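Local atomic coordinates of putative polyketide synthase (Brevibacillus brevis, PDB entry 6HP2), a protein that carries an O-methyltransferase domain, described here, that binds S-adenosyl-L-homocysteine and probably serves polyketide antibiotic biosynthesis as part of a larger multienzyme. Residues His123-Thr128 against Asp158-Leu163; Arg95-Leu100 against Tyr117-Thr122; Ala130-Gly135 against Ala148-Lys153; Glu91-Val96 against Tyr164-Gly169. All blocks are in the same frame, centred on the assembly; numbering follows the deposited sequence.

Contact 1 of 4, residues His123-Thr128 against Asp158-Leu163. With SAH (S-adenosyl-L-homocysteine), chain B.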
# COMPACT_ATOMS: atom_id res chain seq x y z
N HIS A 123 -3.47 -0.70 -15.38
CA HIS A 123 -2.77 0.56 -15.57
C HIS A 123 -2.04 0.92 -14.28
O HIS A 123 -2.57 0.70 -13.19
CB HIS A 123 -3.74 1.71 -15.87
CG HIS A 123 -4.30 1.69 -17.25
ND1 HIS A 123 -5.35 2.51 -17.62
CD2 HIS A 123 -3.94 1.00 -18.36
CE1 HIS A 123 -5.61 2.31 -18.90
NE2 HIS A 123 -4.76 1.41 -19.37
N GLY A 124 -0.81 1.41 -14.40
CA GLY A 124 -0.09 2.02 -13.29
C GLY A 124 0.35 3.45 -13.58
O GLY A 124 0.66 3.81 -14.72
N PHE A 125 0.34 4.28 -12.52
CA PHE A 125 0.93 5.60 -12.51
C PHE A 125 2.09 5.52 -11.51
O PHE A 125 1.91 5.00 -10.39
CB PHE A 125 -0.02 6.69 -12.04
CG PHE A 125 -0.88 7.32 -13.09
CD1 PHE A 125 -1.20 6.68 -14.26
CD2 PHE A 125 -1.33 8.63 -12.91
CE1 PHE A 125 -1.95 7.26 -15.18
CE2 PHE A 125 -2.12 9.23 -13.85
CZ PHE A 125 -2.42 8.54 -14.99
N THR A 126 3.25 6.05 -11.90
CA THR A 126 4.30 6.35 -10.95
C THR A 126 4.96 7.65 -11.33
O THR A 126 5.21 7.92 -12.51
CB THR A 126 5.36 5.26 -10.85
OG1 THR A 126 6.36 5.70 -9.92
CG2 THR A 126 5.98 4.91 -12.21
N ILE A 127 5.21 8.51 -10.34
CA ILE A 127 5.79 9.82 -10.63
C ILE A 127 7.28 9.76 -10.86
O ILE A 127 7.86 10.75 -11.32
CB ILE A 127 5.47 10.79 -9.48
CG1 ILE A 127 5.64 12.22 -9.95
CG2 ILE A 127 6.33 10.47 -8.25
CD1 ILE A 127 4.91 13.21 -9.11
N THR A 128 7.91 8.62 -10.59
CA THR A 128 9.35 8.42 -10.79
C THR A 128 9.59 7.85 -12.19
O THR A 128 9.20 6.72 -12.49
CB THR A 128 9.88 7.47 -9.71
OG1 THR A 128 9.39 7.88 -8.42
CG2 THR A 128 11.41 7.43 -9.72
N ASP A 158 -2.61 14.56 -12.94
CA ASP A 158 -2.94 13.97 -14.24
C ASP A 158 -4.13 13.02 -14.10
O ASP A 158 -4.07 12.06 -13.34
CB ASP A 158 -1.74 13.21 -14.78
CG ASP A 158 -0.52 14.13 -15.00
OD1 ASP A 158 -0.65 15.12 -15.72
OD2 ASP A 158 0.54 13.87 -14.41
N ALA A 159 -5.19 13.28 -14.87
CA ALA A 159 -6.41 12.48 -14.76
C ALA A 159 -6.10 11.04 -15.16
O ALA A 159 -5.37 10.80 -16.11
CB ALA A 159 -7.51 13.04 -15.66
N PHE A 160 -6.58 10.09 -14.37
CA PHE A 160 -6.43 8.68 -14.73
C PHE A 160 -7.19 8.44 -16.04
O PHE A 160 -8.21 9.08 -16.30
CB PHE A 160 -6.96 7.74 -13.64
CG PHE A 160 -6.36 7.91 -12.30
CD1 PHE A 160 -5.01 7.97 -12.13
CD2 PHE A 160 -7.16 7.97 -11.16
CE1 PHE A 160 -4.49 8.08 -10.90
CE2 PHE A 160 -6.62 8.11 -9.94
CZ PHE A 160 -5.29 8.15 -9.79
N PRO A 161 -6.65 7.61 -16.95
CA PRO A 161 -7.20 7.60 -18.31
C PRO A 161 -8.48 6.82 -18.47
O PRO A 161 -9.15 7.03 -19.47
CB PRO A 161 -6.06 7.00 -19.14
CG PRO A 161 -5.32 6.17 -18.19
CD PRO A 161 -5.41 6.85 -16.86
N ASP A 162 -8.87 5.97 -17.52
CA ASP A 162 -9.98 5.05 -17.77
C ASP A 162 -10.88 4.99 -16.54
O ASP A 162 -10.74 5.74 -15.58
CB ASP A 162 -9.44 3.67 -18.14
CG ASP A 162 -10.32 2.94 -19.15
OD1 ASP A 162 -11.53 3.18 -19.19
OD2 ASP A 162 -9.79 2.11 -19.90
N LEU A 163 -11.87 4.09 -16.59
CA LEU A 163 -12.73 3.78 -15.46
C LEU A 163 -12.36 2.40 -14.98
O LEU A 163 -12.10 1.51 -15.80
CB LEU A 163 -14.21 3.83 -15.84
CG LEU A 163 -14.90 5.20 -15.86
CD1 LEU A 163 -15.14 5.69 -14.45
CD2 LEU A 163 -14.12 6.21 -16.65
N SAH B . 2.94 0.44 -4.49
CA SAH B . 4.32 0.08 -4.77
CB SAH B . 5.28 1.23 -4.54
CG SAH B . 5.12 1.97 -3.22
SD SAH B . 6.46 3.18 -2.99
C SAH B . 4.67 -1.12 -3.91
O SAH B . 5.78 -1.64 -3.99
OXT SAH B . 3.82 -1.57 -3.15
C5' SAH B . 5.50 4.67 -3.36
C4' SAH B . 5.14 4.77 -4.84
O4' SAH B . 4.26 5.90 -5.02
C3' SAH B . 6.38 5.11 -5.72
O3' SAH B . 6.25 4.28 -6.89
C2' SAH B . 6.25 6.59 -6.09
O2' SAH B . 6.80 6.95 -7.32
C1' SAH B . 4.71 6.73 -6.08
N9 SAH B . 4.19 8.08 -5.93
C8 SAH B . 4.41 8.97 -4.92
N7 SAH B . 3.76 10.10 -5.25
C5 SAH B . 3.09 9.90 -6.40
C6 SAH B . 2.27 10.71 -7.19
N6 SAH B . 1.91 11.95 -6.87
N1 SAH B . 1.73 10.18 -8.33
C2 SAH B . 2.06 8.91 -8.75
N3 SAH B . 2.89 8.14 -7.98
C4 SAH B . 3.42 8.64 -6.87

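Contact 2 of 4, residues Arg95-Leu100 against Tyr117-Thr122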
# COMPACT_ATOMS: atom_id res chain seq x y z
N ARG A 95 -14.88 -10.82 -11.72
CA ARG A 95 -15.75 -9.69 -12.06
C ARG A 95 -14.96 -8.47 -12.54
O ARG A 95 -15.48 -7.64 -13.27
CB ARG A 95 -16.56 -9.28 -10.81
CG ARG A 95 -17.51 -8.13 -11.00
CD ARG A 95 -18.64 -8.54 -11.92
NE ARG A 95 -19.68 -9.28 -11.21
CZ ARG A 95 -20.74 -9.83 -11.80
NH1 ARG A 95 -20.89 -9.77 -13.12
NH2 ARG A 95 -21.64 -10.45 -11.07
N VAL A 96 -13.72 -8.33 -12.10
CA VAL A 96 -12.92 -7.16 -12.46
C VAL A 96 -12.49 -7.24 -13.92
O VAL A 96 -12.07 -8.29 -14.43
CB VAL A 96 -11.71 -7.11 -11.52
CG1 VAL A 96 -10.70 -6.03 -11.98
CG2 VAL A 96 -12.16 -6.84 -10.06
N GLN A 97 -12.61 -6.11 -14.62
CA GLN A 97 -12.04 -5.98 -15.95
C GLN A 97 -10.85 -5.03 -16.02
O GLN A 97 -10.00 -5.22 -16.91
CB GLN A 97 -13.10 -5.49 -16.96
CG GLN A 97 -14.37 -6.32 -16.95
CD GLN A 97 -14.39 -7.31 -18.09
OE1 GLN A 97 -13.53 -8.20 -18.18
NE2 GLN A 97 -15.37 -7.16 -18.97
N LYS A 98 -10.78 -4.02 -15.14
CA LYS A 98 -9.80 -2.95 -15.23
C LYS A 98 -9.35 -2.56 -13.83
O LYS A 98 -10.17 -2.30 -12.95
CB LYS A 98 -10.34 -1.71 -15.94
CG LYS A 98 -10.57 -1.93 -17.49
CD LYS A 98 -11.17 -0.70 -18.12
CE LYS A 98 -11.18 -0.84 -19.65
NZ LYS A 98 -11.96 0.23 -20.30
N VAL A 99 -8.07 -2.49 -13.68
CA VAL A 99 -7.40 -2.21 -12.41
C VAL A 99 -6.45 -1.05 -12.63
O VAL A 99 -5.71 -1.01 -13.63
CB VAL A 99 -6.63 -3.44 -11.88
CG1 VAL A 99 -5.81 -3.03 -10.62
CG2 VAL A 99 -7.63 -4.59 -11.55
N LEU A 100 -6.40 -0.16 -11.65
CA LEU A 100 -5.41 0.92 -11.60
C LEU A 100 -4.60 0.84 -10.32
O LEU A 100 -5.15 0.67 -9.22
CB LEU A 100 -6.08 2.32 -11.73
CG LEU A 100 -5.28 3.56 -11.37
CD1 LEU A 100 -4.29 3.82 -12.49
CD2 LEU A 100 -6.19 4.76 -11.15
N TYR A 117 -4.40 -13.10 -14.21
CA TYR A 117 -5.81 -12.92 -14.64
C TYR A 117 -5.75 -12.35 -16.05
O TYR A 117 -5.91 -11.13 -16.25
CB TYR A 117 -6.59 -12.03 -13.66
CG TYR A 117 -6.76 -12.70 -12.32
CD1 TYR A 117 -7.62 -13.78 -12.18
CD2 TYR A 117 -6.04 -12.28 -11.20
CE1 TYR A 117 -7.75 -14.44 -10.95
CE2 TYR A 117 -6.14 -12.92 -9.99
CZ TYR A 117 -6.99 -13.97 -9.85
OH TYR A 117 -7.14 -14.61 -8.64
N PRO A 118 -5.52 -13.20 -17.05
CA PRO A 118 -5.30 -12.70 -18.41
C PRO A 118 -6.44 -11.90 -18.99
O PRO A 118 -6.21 -11.23 -20.00
CB PRO A 118 -5.06 -13.98 -19.22
CG PRO A 118 -4.53 -14.93 -18.27
CD PRO A 118 -5.21 -14.64 -16.94
N HIS A 119 -7.65 -11.95 -18.42
CA HIS A 119 -8.74 -11.11 -18.92
C HIS A 119 -8.68 -9.67 -18.43
O HIS A 119 -9.40 -8.81 -18.95
CB HIS A 119 -10.10 -11.72 -18.51
CG HIS A 119 -10.39 -11.58 -17.04
ND1 HIS A 119 -9.95 -12.47 -16.08
CD2 HIS A 119 -11.12 -10.66 -16.36
CE1 HIS A 119 -10.36 -12.09 -14.88
NE2 HIS A 119 -11.07 -10.99 -15.03
N ILE A 120 -7.81 -9.34 -17.46
CA ILE A 120 -7.80 -8.02 -16.88
C ILE A 120 -6.81 -7.12 -17.61
O ILE A 120 -5.75 -7.55 -18.03
CB ILE A 120 -7.46 -8.11 -15.38
CG1 ILE A 120 -8.52 -8.95 -14.65
CG2 ILE A 120 -7.38 -6.68 -14.79
CD1 ILE A 120 -8.37 -8.93 -13.13
N LYS A 121 -7.13 -5.84 -17.71
CA LYS A 121 -6.22 -4.80 -18.17
C LYS A 121 -5.83 -3.96 -16.97
O LYS A 121 -6.69 -3.57 -16.17
CB LYS A 121 -6.87 -3.92 -19.24
CG LYS A 121 -7.18 -4.71 -20.53
CD LYS A 121 -7.80 -3.81 -21.59
CE LYS A 121 -8.10 -4.61 -22.86
NZ LYS A 121 -8.69 -3.75 -23.92
N THR A 122 -4.53 -3.76 -16.81
CA THR A 122 -3.99 -3.04 -15.67
C THR A 122 -3.25 -1.79 -16.12
O THR A 122 -2.50 -1.82 -17.11
CB THR A 122 -3.04 -3.92 -14.85
OG1 THR A 122 -1.94 -4.37 -15.65
CG2 THR A 122 -3.75 -5.09 -14.25
O HOH W 1 -10.37 -6.12 -19.56

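Contact 3 of 4, residues Ala130-Gly135 against Ala148-Lys153. With SAH (S-adenosyl-L-homocysteine), chain B.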
# COMPACT_ATOMS: atom_id res chain seq x y z
N ALA A 130 12.28 6.72 -13.69
CA ALA A 130 13.06 5.48 -13.76
C ALA A 130 12.20 4.26 -13.43
O ALA A 130 12.42 3.16 -13.95
CB ALA A 130 14.26 5.55 -12.83
N GLN A 131 11.27 4.41 -12.51
CA GLN A 131 10.42 3.31 -12.14
C GLN A 131 9.49 2.97 -13.27
O GLN A 131 9.24 1.79 -13.53
CB GLN A 131 9.59 3.67 -10.90
CG GLN A 131 10.42 3.73 -9.64
CD GLN A 131 9.52 4.01 -8.40
OE1 GLN A 131 8.33 4.34 -8.52
NE2 GLN A 131 10.08 3.84 -7.22
N ALA A 132 8.95 3.99 -13.95
CA ALA A 132 8.05 3.74 -15.06
C ALA A 132 8.79 3.03 -16.18
O ALA A 132 8.29 2.05 -16.76
CB ALA A 132 7.47 5.08 -15.56
N GLU A 133 10.01 3.48 -16.45
CA GLU A 133 10.83 2.85 -17.49
C GLU A 133 11.06 1.38 -17.17
O GLU A 133 10.88 0.51 -18.03
CB GLU A 133 12.13 3.63 -17.60
CG GLU A 133 13.09 3.07 -18.67
CD GLU A 133 12.48 3.09 -20.06
OE1 GLU A 133 12.94 2.31 -20.92
OE2 GLU A 133 11.54 3.88 -20.29
N LEU A 134 11.38 1.07 -15.92
CA LEU A 134 11.67 -0.30 -15.54
C LEU A 134 10.41 -1.17 -15.62
O LEU A 134 10.48 -2.30 -16.10
CB LEU A 134 12.25 -0.33 -14.12
CG LEU A 134 12.50 -1.74 -13.56
CD1 LEU A 134 13.49 -2.53 -14.43
CD2 LEU A 134 12.98 -1.67 -12.15
N GLY A 135 9.29 -0.65 -15.11
CA GLY A 135 8.04 -1.42 -15.16
C GLY A 135 7.59 -1.73 -16.58
O GLY A 135 7.17 -2.85 -16.88
N ALA A 148 -1.18 -4.43 -20.01
CA ALA A 148 -0.59 -3.73 -18.86
C ALA A 148 0.22 -2.58 -19.39
O ALA A 148 0.92 -2.74 -20.40
CB ALA A 148 0.28 -4.64 -18.05
N LYS A 149 0.08 -1.41 -18.75
CA LYS A 149 0.81 -0.24 -19.20
C LYS A 149 1.06 0.66 -17.99
O LYS A 149 0.16 0.87 -17.16
CB LYS A 149 0.06 0.53 -20.27
CG LYS A 149 0.90 1.64 -20.92
CD LYS A 149 0.13 2.36 -22.02
CE LYS A 149 1.02 3.34 -22.78
NZ LYS A 149 0.32 3.96 -23.94
N ILE A 150 2.27 1.21 -17.91
CA ILE A 150 2.62 2.11 -16.81
C ILE A 150 2.94 3.49 -17.35
O ILE A 150 3.62 3.62 -18.37
CB ILE A 150 3.81 1.56 -16.00
CG1 ILE A 150 3.33 0.30 -15.27
CG2 ILE A 150 4.33 2.61 -15.04
CD1 ILE A 150 4.46 -0.57 -14.74
N PHE A 151 2.43 4.51 -16.68
CA PHE A 151 2.58 5.91 -17.11
C PHE A 151 3.40 6.68 -16.07
O PHE A 151 3.21 6.50 -14.88
CB PHE A 151 1.22 6.62 -17.27
CG PHE A 151 0.25 5.90 -18.15
CD1 PHE A 151 -0.61 4.98 -17.60
CD2 PHE A 151 0.16 6.20 -19.48
CE1 PHE A 151 -1.53 4.30 -18.40
CE2 PHE A 151 -0.77 5.53 -20.30
CZ PHE A 151 -1.63 4.59 -19.74
N ASN A 152 4.33 7.52 -16.52
CA ASN A 152 5.13 8.40 -15.65
C ASN A 152 4.29 9.65 -15.42
O ASN A 152 4.37 10.61 -16.18
CB ASN A 152 6.47 8.74 -16.30
CG ASN A 152 7.31 9.62 -15.39
OD1 ASN A 152 7.12 9.65 -14.13
ND2 ASN A 152 8.13 10.36 -15.95
N LYS A 153 3.38 9.62 -14.45
CA LYS A 153 2.41 10.69 -14.27
C LYS A 153 2.16 10.88 -12.77
O LYS A 153 2.44 10.00 -11.96
CB LYS A 153 1.06 10.37 -14.93
CG LYS A 153 1.07 10.36 -16.48
CD LYS A 153 1.51 11.66 -17.08
CE LYS A 153 1.58 11.56 -18.60
NZ LYS A 153 2.17 12.79 -19.21
N SAH B . 2.94 0.44 -4.49
CA SAH B . 4.32 0.08 -4.77
CB SAH B . 5.28 1.23 -4.54
CG SAH B . 5.12 1.97 -3.22
SD SAH B . 6.46 3.18 -2.99
C SAH B . 4.67 -1.12 -3.91
O SAH B . 5.78 -1.64 -3.99
OXT SAH B . 3.82 -1.57 -3.15
C5' SAH B . 5.50 4.67 -3.36
C4' SAH B . 5.14 4.77 -4.84
O4' SAH B . 4.26 5.90 -5.02
C3' SAH B . 6.38 5.11 -5.72
O3' SAH B . 6.25 4.28 -6.89
C2' SAH B . 6.25 6.59 -6.09
O2' SAH B . 6.80 6.95 -7.32
C1' SAH B . 4.71 6.73 -6.08
N9 SAH B . 4.19 8.08 -5.93
C8 SAH B . 4.41 8.97 -4.92
N7 SAH B . 3.76 10.10 -5.25
C5 SAH B . 3.09 9.90 -6.40
C6 SAH B . 2.27 10.71 -7.19
N6 SAH B . 1.91 11.95 -6.87
N1 SAH B . 1.73 10.18 -8.33
C2 SAH B . 2.06 8.91 -8.75
N3 SAH B . 2.89 8.14 -7.98
C4 SAH B . 3.42 8.64 -6.87

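Contact 4 of 4, residues Glu91-Val96 against Tyr164-Gly169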
# COMPACT_ATOMS: atom_id res chain seq x y z
N GLU A 91 -11.84 -9.55 -2.84
CA GLU A 91 -12.15 -9.14 -4.19
C GLU A 91 -12.42 -10.36 -5.05
O GLU A 91 -11.89 -11.44 -4.81
CB GLU A 91 -10.97 -8.35 -4.75
CG GLU A 91 -10.54 -7.25 -3.79
CD GLU A 91 -11.73 -6.41 -3.27
OE1 GLU A 91 -12.54 -5.95 -4.11
OE2 GLU A 91 -11.84 -6.23 -2.00
N ASN A 92 -13.31 -10.19 -6.01
CA ASN A 92 -13.64 -11.21 -7.01
C ASN A 92 -12.98 -10.76 -8.31
O ASN A 92 -13.47 -9.85 -9.00
CB ASN A 92 -15.15 -11.35 -7.19
CG ASN A 92 -15.51 -12.37 -8.23
OD1 ASN A 92 -14.67 -12.74 -9.00
ND2 ASN A 92 -16.76 -12.80 -8.27
N PHE A 93 -11.83 -11.39 -8.64
CA PHE A 93 -11.10 -10.93 -9.82
C PHE A 93 -11.78 -11.41 -11.11
O PHE A 93 -11.48 -10.89 -12.19
CB PHE A 93 -9.66 -11.43 -9.79
CG PHE A 93 -8.80 -10.66 -8.90
CD1 PHE A 93 -8.79 -10.92 -7.53
CD2 PHE A 93 -7.94 -9.69 -9.39
CE1 PHE A 93 -7.98 -10.21 -6.68
CE2 PHE A 93 -7.12 -8.99 -8.51
CZ PHE A 93 -7.14 -9.25 -7.17
N SER A 94 -12.70 -12.36 -11.00
CA SER A 94 -13.46 -12.75 -12.19
C SER A 94 -14.38 -11.63 -12.65
O SER A 94 -14.63 -11.48 -13.84
CB SER A 94 -14.25 -14.03 -11.92
OG SER A 94 -15.10 -14.35 -12.99
N ARG A 95 -14.88 -10.82 -11.72
CA ARG A 95 -15.75 -9.69 -12.06
C ARG A 95 -14.96 -8.47 -12.54
O ARG A 95 -15.48 -7.64 -13.27
CB ARG A 95 -16.56 -9.28 -10.81
CG ARG A 95 -17.51 -8.13 -11.00
CD ARG A 95 -18.64 -8.54 -11.92
NE ARG A 95 -19.68 -9.28 -11.21
CZ ARG A 95 -20.74 -9.83 -11.80
NH1 ARG A 95 -20.89 -9.77 -13.12
NH2 ARG A 95 -21.64 -10.45 -11.07
N VAL A 96 -13.72 -8.33 -12.10
CA VAL A 96 -12.92 -7.16 -12.46
C VAL A 96 -12.49 -7.24 -13.92
O VAL A 96 -12.07 -8.29 -14.43
CB VAL A 96 -11.71 -7.11 -11.52
CG1 VAL A 96 -10.70 -6.03 -11.98
CG2 VAL A 96 -12.16 -6.84 -10.06
N TYR A 164 -12.29 2.24 -13.66
CA TYR A 164 -11.70 1.04 -13.05
C TYR A 164 -12.65 0.35 -12.07
O TYR A 164 -13.38 1.00 -11.33
CB TYR A 164 -10.38 1.35 -12.33
CG TYR A 164 -9.40 2.02 -13.26
CD1 TYR A 164 -8.61 1.27 -14.12
CD2 TYR A 164 -9.31 3.42 -13.33
CE1 TYR A 164 -7.72 1.89 -15.00
CE2 TYR A 164 -8.37 4.05 -14.22
CZ TYR A 164 -7.62 3.28 -15.04
OH TYR A 164 -6.76 3.91 -15.93
N ASP A 165 -12.60 -0.97 -12.05
CA ASP A 165 -13.30 -1.74 -11.05
C ASP A 165 -12.53 -1.81 -9.74
O ASP A 165 -13.12 -2.01 -8.68
CB ASP A 165 -13.54 -3.14 -11.60
CG ASP A 165 -14.20 -3.11 -12.95
OD1 ASP A 165 -15.29 -2.49 -13.03
OD2 ASP A 165 -13.58 -3.62 -13.94
N MET A 166 -11.21 -1.68 -9.80
CA MET A 166 -10.40 -1.71 -8.60
C MET A 166 -9.29 -0.69 -8.73
O MET A 166 -8.65 -0.62 -9.79
CB MET A 166 -9.83 -3.12 -8.42
CG MET A 166 -9.01 -3.29 -7.15
SD MET A 166 -8.27 -4.97 -7.13
CE MET A 166 -9.73 -5.95 -7.00
N ILE A 167 -9.09 0.11 -7.67
CA ILE A 167 -8.04 1.11 -7.65
C ILE A 167 -7.18 0.83 -6.40
O ILE A 167 -7.72 0.68 -5.29
CB ILE A 167 -8.61 2.54 -7.64
CG1 ILE A 167 -9.37 2.79 -8.89
CG2 ILE A 167 -7.48 3.57 -7.43
CD1 ILE A 167 -9.98 4.19 -9.10
N VAL A 168 -5.86 0.76 -6.60
CA VAL A 168 -4.96 0.23 -5.60
C VAL A 168 -3.93 1.30 -5.29
O VAL A 168 -3.31 1.84 -6.22
CB VAL A 168 -4.30 -1.07 -6.10
CG1 VAL A 168 -3.27 -1.54 -5.07
CG2 VAL A 168 -5.32 -2.11 -6.31
N GLY A 169 -3.77 1.62 -4.00
CA GLY A 169 -2.66 2.49 -3.58
C GLY A 169 -1.94 1.94 -2.37
O GLY A 169 -2.37 2.16 -1.22

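Contact 1 of 4, residues His123-Thr128 against Asp158-Leu163
F125 and F160 each hold CG anti to their own carbonyl carbon (chi1 -88° and -57°), and their rings meet as a T-shaped pair. The CD1-CE1 edge of F160 points at one face of F125 with the planes 68° apart; F160 CD1 is 3.6 Å from F125 CE2, toward the rim rather than over the centre. At the edge of the F125 ring and near its plane lie two backbone oxygens, D158 O 3.5 Å from F125 CE2 and A159 O 3.9 Å from F125 CZ, which would suit the slightly positive ring hydrogens. P161 meets F125 tip to tip, its CD 3.9 Å from F125 CE1. P161 also slides past the imidazole of H123, in the opposite direction, with P161 CG 3.7 Å from H123 ND1. D162 crosses the same ring, its CB near H123 CE1. Polar ends are held by other partners: H123 ND1 by Y164 OH, D162 OD2 by a salt bridge to K98, D158 OD2 by the backbone N of D154. N185 bonds both D158 O and F160 N, fixing the loop. Beyond F125 the strand reaches S-adenosyl-L-homocysteine: T128 OG1 shares a hydrogen bond of 3.0 Å with SAH O2', and I127 CB and CG2 lie against the adenine. Binding ribose and adenine at the carboxyl end of the second parallel strand is characteristic of the Rossmann-like methyltransferase fold.

Contact 2 of 4, residues Arg95-Leu100 against Tyr117-Thr122
H119 turns the edge of its imidazole to residues 95-100, with V96 O and Q97 OE1 both near the ring plane; with CG between the backbone N and the carbonyl carbon (chi1 72°), one face of the ring lies against CG1 of its neighbour I120. Its single NE2-H is shared, weakly, between V96 O (2.9 Å, 123° at the hydrogen) and F93 O. The Q97 amide stands 41° from the ring plane, OE1 3.9 Å from H119 CD2. Past this edge the chains run as parallel strands: K121 N bonds Q97 O at 3.0 Å in an almost straight line, and V99 N bonds K121 O at the same length. A CA-H...O contact from K98 CA to K121 O (3.3 Å) gives K121 O a second, softer partner. A water donates to both Q97 O and H119 O, linking the two backbones just before the strands begin. I120 packs CD1 3.9 Å from V96 CG1 and CG2 equally far from V99 CG2. K98 and K121 point to one face of the sheet, their like-charged NZ atoms 6.3 Å apart, V99 and T122 to the other. T122 OG1 bonds V110 O. Strands 98-101 and 121-126 are here joined through the beta-alpha-beta crossover whose helix, 108-116, packs I113 on I120 and T122; strand 164-170 flanks 98-101 on its other edge.

Contact 3 of 4, residues Ala130-Gly135 against Ala148-Lys153
A132 sets its CB between two strand side chains, 3.9 Å from N152 CB and 4.0 Å from I150 CG2. One turn on, G135 has no side chain, and its CA meets I150 CD1 directly at 3.7 Å, so the helix backbone itself lies against the isoleucine. I150 reaches both residues because its branches diverge: CG2 is anti to the backbone N and serves A132, while CG1 is anti to the carbonyl carbon (chi1 -69°) and an extended chi2 of 164° brings CD1 to G135. The axes of segments 130-135 and 148-152 approach to 7.6 Å and run nearly antiparallel, at 163°. In the next shell, I139 of the same helix, T126 and C104 pack on I150, and N136 ND2 bonds I150 O. F151, on the other face of the strand, sets its ring edge-to-face with H123. At the amino end of the helix, Q131 OE1 accepts SAH O3' at 2.6 Å and, more loosely, SAH O2' at 3.3 Å; T126 OG1 also bonds this oxygen, helping to position it. The contact closes the beta-alpha-beta unit of strand 121-126, helix 129-141 and strand 148-152, a Rossmann-like crossover whose helix start holds the ribose of the cofactor product.

Contact 4 of 4, residues Glu91-Val96 against Tyr164-Gly169
V96 and D165 bring the two backbones nearest, their CA atoms 5.6 Å apart, where residues 93-95 take helical angles without regular bonding and the other chain segment turns a corner at D165 within strand 164-170. M166 has the largest share of the contact. Its CG is anti to the backbone N (chi1 -178°) and the bend at chi3 (-66°) places CE, the atom that does the touching. That methyl lies 3.5 Å from E91 CB, 4.0 Å from V96 CG2 and 4.2 Å from F93 CZ, over one face of the phenyl ring toward its rim. The sulfur SD adds an oblique Met-aromatic contact, 5.1 Å from the F93 centroid and 42° off the ring normal. E91 CB and CG receive the methyl; beyond them the chain bends at chi2, and the buried OE1 bonds T195 OG1. D165 slides past V96, CB 4.1 Å from V96 CG1. Its carboxylate works on the backbone and beyond: OD2 takes the N-H groups of Q97 and K98, while OD1 bonds N191 ND2. N92 OD1 weakly accepts the N-H groups of S94 and R95 and steadies the turn. The connection from helix 70-88 to strand 98-101 is thereby laid across the start of strand 164-170; F88 of that helix and L197 of strand 194-203 also pack on M166, and the ring of Y117 stacks on F93.

In the fold
The four contacts all reach one mixed sheet, in which 148-152, 121-126, 98-101, 164-170 and 194-203 are successive parallel strands. Contacts 2 and 4 share residues R95 and V96, with centres about 7 Å apart. Contact 2 is complete in the sequence before the residues of contact 1 begin; contact 3 is nested within contact 1, and contact 1 within contact 4. Contacts 1 and 3, centres about 10 Å apart, both touch S-adenosyl-L-homocysteine, whereas contacts 3 and 4, centres about 20 Å apart, do not meet. Thus contacts 2 and 4 lie where the parallel strands begin, contacts 1 and 3 near their carboxyl ends, where the ligand binds.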